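Local structure of protein angel homolog 2 (Homo sapiens, 6RW0) at residues M55-S61 and L101-Q107. The protein acts as a 2',3'-cyclic phosphatase of the CCR4 deadenylase family and probably binds mRNA 3'-untranslated regions. Residues are numbered along the deposited sequence; the frame is centred on the assembly and turned at random.
With MG (magnesium ion), chain B.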
ATOM      1  N   MET A  55      -7.331   6.187  -4.860  1.00 16.48           N
ATOM      2  CA  MET A  55      -7.604   4.753  -5.035  1.00 15.67           C
ATOM      3  C   MET A  55      -6.297   3.979  -4.834  1.00 18.47           C
ATOM      4  O   MET A  55      -5.313   4.395  -5.416  1.00 19.95           O
ATOM      5  CB  MET A  55      -8.125   4.467  -6.437  1.00 18.68           C
ATOM      6  CG  MET A  55      -8.265   2.992  -6.695  1.00 20.36           C
ATOM      7  SD  MET A  55      -8.831   2.642  -8.363  1.00 26.20           S
ATOM      8  CE  MET A  55     -10.587   2.838  -8.129  1.00 35.36           C
ATOM      9  N   SER A  56      -6.288   2.931  -4.014  1.00 16.18           N
ATOM     10  CA  SER A  56      -5.128   2.030  -3.823  1.00 15.28           C
ATOM     11  C   SER A  56      -5.562   0.669  -4.360  1.00 13.98           C
ATOM     12  O   SER A  56      -6.567   0.187  -3.899  1.00 15.87           O
ATOM     13  CB  SER A  56      -4.690   1.954  -2.397  1.00 17.86           C
ATOM     14  OG  SER A  56      -3.516   1.182  -2.295  1.00 19.14           O
ATOM     15  N   TYR A  57      -4.852   0.097  -5.317  1.00 14.37           N
ATOM     16  CA  TYR A  57      -5.302  -1.160  -5.938  1.00 14.85           C
ATOM     17  C   TYR A  57      -4.107  -2.038  -6.316  1.00 13.47           C
ATOM     18  O   TYR A  57      -3.335  -1.614  -7.145  1.00 13.73           O
ATOM     19  CB  TYR A  57      -6.118  -0.812  -7.186  1.00 14.38           C
ATOM     20  CG  TYR A  57      -6.999  -1.893  -7.759  1.00 14.86           C
ATOM     21  CD1 TYR A  57      -7.178  -3.101  -7.120  1.00 14.43           C
ATOM     22  CD2 TYR A  57      -7.694  -1.658  -8.920  1.00 15.23           C
ATOM     23  CE1 TYR A  57      -8.014  -4.068  -7.648  1.00 15.78           C
ATOM     24  CE2 TYR A  57      -8.535  -2.610  -9.459  1.00 15.15           C
ATOM     25  CZ  TYR A  57      -8.685  -3.822  -8.825  1.00 15.30           C
ATOM     26  OH  TYR A  57      -9.509  -4.771  -9.343  1.00 17.37           O
ATOM     27  N   ASN A  58      -4.011  -3.235  -5.751  1.00 13.26           N
ATOM     28  CA  ASN A  58      -3.039  -4.254  -6.193  1.00 13.50           C
ATOM     29  C   ASN A  58      -3.785  -4.982  -7.323  1.00 12.30           C
ATOM     30  O   ASN A  58      -4.745  -5.643  -7.023  1.00 13.77           O
ATOM     31  CB  ASN A  58      -2.636  -5.147  -5.027  1.00 13.72           C
ATOM     32  CG  ASN A  58      -1.736  -6.278  -5.460  1.00 15.58           C
ATOM     33  OD1 ASN A  58      -1.819  -6.732  -6.574  1.00 14.81           O
ATOM     34  ND2 ASN A  58      -0.892  -6.739  -4.566  1.00 15.13           N
ATOM     35  N   ILE A  59      -3.363  -4.819  -8.574  1.00 13.97           N
ATOM     36  CA  ILE A  59      -4.138  -5.284  -9.758  1.00 14.15           C
ATOM     37  C   ILE A  59      -3.792  -6.715 -10.164  1.00 14.09           C
ATOM     38  O   ILE A  59      -4.449  -7.203 -11.049  1.00 15.11           O
ATOM     39  CB  ILE A  59      -3.981  -4.285 -10.923  1.00 13.84           C
ATOM     40  CG1 ILE A  59      -2.577  -4.283 -11.536  1.00 14.66           C
ATOM     41  CG2 ILE A  59      -4.404  -2.896 -10.477  1.00 15.99           C
ATOM     42  CD1 ILE A  59      -2.483  -3.508 -12.823  1.00 16.87           C
ATOM     43  N   LEU A  60      -2.811  -7.338  -9.526  1.00 14.45           N
ATOM     44  CA  LEU A  60      -2.378  -8.713  -9.787  1.00 14.41           C
ATOM     45  C   LEU A  60      -1.610  -8.797 -11.107  1.00 14.42           C
ATOM     46  O   LEU A  60      -2.191  -8.703 -12.191  1.00 15.60           O
ATOM     47  CB  LEU A  60      -3.524  -9.729  -9.702  1.00 14.55           C
ATOM     48  CG  LEU A  60      -3.166 -11.191 -10.003  1.00 14.78           C
ATOM     49  CD1 LEU A  60      -2.055 -11.752  -9.138  1.00 16.40           C
ATOM     50  CD2 LEU A  60      -4.441 -12.031  -9.863  1.00 17.01           C
ATOM     51  N   SER A  61      -0.299  -8.972 -11.010  1.00 15.37           N
ATOM     52  CA  SER A  61       0.543  -9.118 -12.191  1.00 14.16           C
ATOM     53  C   SER A  61       0.282 -10.459 -12.859  1.00 15.11           C
ATOM     54  O   SER A  61       0.197 -11.487 -12.185  1.00 15.43           O
ATOM     55  CB  SER A  61       1.999  -9.023 -11.736  1.00 17.67           C
ATOM     56  OG  SER A  61       2.888  -9.770 -12.553  1.00 18.35           O
ATOM     57  N   LEU A 101      -4.181   7.602  -8.231  1.00 15.08           N
ATOM     58  CA  LEU A 101      -4.147   6.148  -8.239  1.00 15.98           C
ATOM     59  C   LEU A 101      -2.813   5.668  -7.696  1.00 14.44           C
ATOM     60  O   LEU A 101      -1.751   6.103  -8.159  1.00 17.51           O
ATOM     61  CB  LEU A 101      -4.272   5.564  -9.644  1.00 18.19           C
ATOM     62  CG  LEU A 101      -5.398   6.097 -10.499  1.00 18.40           C
ATOM     63  CD1 LEU A 101      -5.224   5.469 -11.889  1.00 19.90           C
ATOM     64  CD2 LEU A 101      -6.742   5.795  -9.910  1.00 20.88           C
ATOM     65  N   CYS A 102      -2.868   4.774  -6.723  1.00 15.12           N
ATOM     66  CA  CYS A 102      -1.693   4.100  -6.190  1.00 14.95           C
ATOM     67  C   CYS A 102      -1.885   2.634  -6.529  1.00 14.20           C
ATOM     68  O   CYS A 102      -2.733   1.966  -5.931  1.00 16.01           O
ATOM     69  CB  CYS A 102      -1.574   4.305  -4.688  1.00 16.88           C
ATOM     70  SG  CYS A 102      -1.010   5.996  -4.308  1.00 18.92           S
ATOM     71  N   LEU A 103      -1.126   2.144  -7.502  1.00 13.43           N
ATOM     72  CA  LEU A 103      -1.277   0.785  -7.992  1.00 13.53           C
ATOM     73  C   LEU A 103      -0.077  -0.058  -7.594  1.00 14.66           C
ATOM     74  O   LEU A 103       1.059   0.423  -7.553  1.00 14.79           O
ATOM     75  CB  LEU A 103      -1.433   0.785  -9.516  1.00 15.27           C
ATOM     76  CG  LEU A 103      -2.517   1.705 -10.101  1.00 15.32           C
ATOM     77  CD1 LEU A 103      -2.500   1.669 -11.621  1.00 18.83           C
ATOM     78  CD2 LEU A 103      -3.881   1.323  -9.556  1.00 16.62           C
ATOM     79  N   GLN A 104      -0.338  -1.331  -7.311  1.00 14.04           N
ATOM     80  CA  GLN A 104       0.708  -2.310  -7.086  1.00 12.94           C
ATOM     81  C   GLN A 104       0.546  -3.471  -8.061  1.00 12.54           C
ATOM     82  O   GLN A 104      -0.519  -3.677  -8.644  1.00 14.08           O
ATOM     83  CB  GLN A 104       0.726  -2.807  -5.628  1.00 14.98           C
ATOM     84  CG  GLN A 104       0.692  -1.677  -4.579  1.00 14.51           C
ATOM     85  CD  GLN A 104      -0.706  -1.203  -4.269  1.00 13.50           C
ATOM     86  OE1 GLN A 104      -1.662  -1.982  -4.284  1.00 15.23           O
ATOM     87  NE2 GLN A 104      -0.842   0.081  -3.991  1.00 14.96           N
ATOM     88  N   GLU A 105       1.631  -4.235  -8.213  1.00 13.63           N
ATOM     89  CA  GLU A 105       1.698  -5.371  -9.139  1.00 14.16           C
ATOM     90  C   GLU A 105       1.438  -4.945 -10.580  1.00 14.11           C
ATOM     91  O   GLU A 105       0.794  -5.653 -11.356  1.00 15.45           O
ATOM     92  CB  GLU A 105       0.830  -6.543  -8.692  1.00 15.23           C
ATOM     93  CG  GLU A 105       1.407  -7.158  -7.442  1.00 15.74           C
ATOM     94  CD  GLU A 105       0.960  -8.573  -7.180  1.00 19.37           C
ATOM     95  OE1 GLU A 105       0.652  -9.317  -8.149  1.00 18.21           O
ATOM     96  OE2 GLU A 105       0.929  -8.944  -5.984  1.00 20.79           O
ATOM     97  N   VAL A 106       1.969  -3.776 -10.930  1.00 14.15           N
ATOM     98  CA  VAL A 106       1.911  -3.233 -12.282  1.00 13.55           C
ATOM     99  C   VAL A 106       3.077  -3.831 -13.058  1.00 13.91           C
ATOM    100  O   VAL A 106       4.239  -3.513 -12.790  1.00 15.39           O
ATOM    101  CB  VAL A 106       1.978  -1.700 -12.247  1.00 14.01           C
ATOM    102  CG1 VAL A 106       2.101  -1.111 -13.656  1.00 16.15           C
ATOM    103  CG2 VAL A 106       0.782  -1.155 -11.465  1.00 15.17           C
ATOM    104  N   GLN A 107       2.764  -4.708 -14.011  1.00 14.70           N
ATOM    105  CA  GLN A 107       3.781  -5.442 -14.755  1.00 14.84           C
ATOM    106  C   GLN A 107       4.363  -4.568 -15.861  1.00 14.47           C
ATOM    107  O   GLN A 107       3.622  -3.907 -16.592  1.00 16.09           O
ATOM    108  CB  GLN A 107       3.147  -6.707 -15.330  1.00 15.69           C
ATOM    109  CG  GLN A 107       4.111  -7.635 -15.983  1.00 16.32           C
ATOM    110  CD  GLN A 107       3.506  -8.988 -16.240  1.00 16.21           C
ATOM    111  OE1 GLN A 107       3.009  -9.634 -15.320  1.00 17.88           O
ATOM    112  NE2 GLN A 107       3.524  -9.415 -17.493  1.00 17.31           N
TER
HETATM  113 MG    MG B 601      -0.161 -10.752  -5.107  0.66 23.44          MG
HETATM  114  O   HOH W   1      -3.637  -1.768  -2.450  1.00 17.62           O
HETATM  115  O   HOH W   2      -1.951  -9.629  -6.259  1.00 19.60           O
HETATM  116  O   HOH W   3       0.725 -11.757  -6.848  1.00 26.54           O
HETATM  117  O   HOH W   4      -1.580 -12.445  -4.570  1.00 38.06           O
HETATM  118  O   HOH W   5       1.374 -12.152  -3.613  0.94 51.73           O
HETATM  119  O   HOH W   6      -0.997 -10.279  -3.059  0.94 45.58           O
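In a parallel ladder each strand turns alternate residues to its neighbour; those between bond to the outer strands, here Ser56 to Leu421 and Leu103 to Ala140. Met55 O accepts from Cys102 N (2.8 Å), Tyr57 N donates to Cys102 O (2.9 Å), Tyr57 O accepts from Gln104 N (3.0 Å), and Ile59 N donates to Gln104 O (3.1 Å). A water accepts from Ser56 OG (3.0 Å) and donates to Gln104 OE1 (2.7 Å), while Gln104 NE2, hydrogen-bonded to Asn193 OD1, reaches Ser56 OG only weakly (3.4 Å). The ladder lies within one of the two sheets of the DNase I-like fold, whose metal site sits at the ends of these strands. There Glu105 binds magnesium through OE2 (2.3 Å); the other five ligands are waters. The same OE2 accepts from Asn58 ND2 (3.2 Å), which Asp236 also engages, and Glu105 OE1 accepts from Ser61 N (3.0 Å). Asn58 OD1 accepts from Leu60 N (3.2 Å), closing an Asx turn, and from a magnesium-bound water (2.9 Å). Ser61, the N-cap residue of helix 62-67, accepts weakly at OG from Leu64 N and donates from OG to Gln107 OE1 (2.8 Å), which also accepts from Asp63 N.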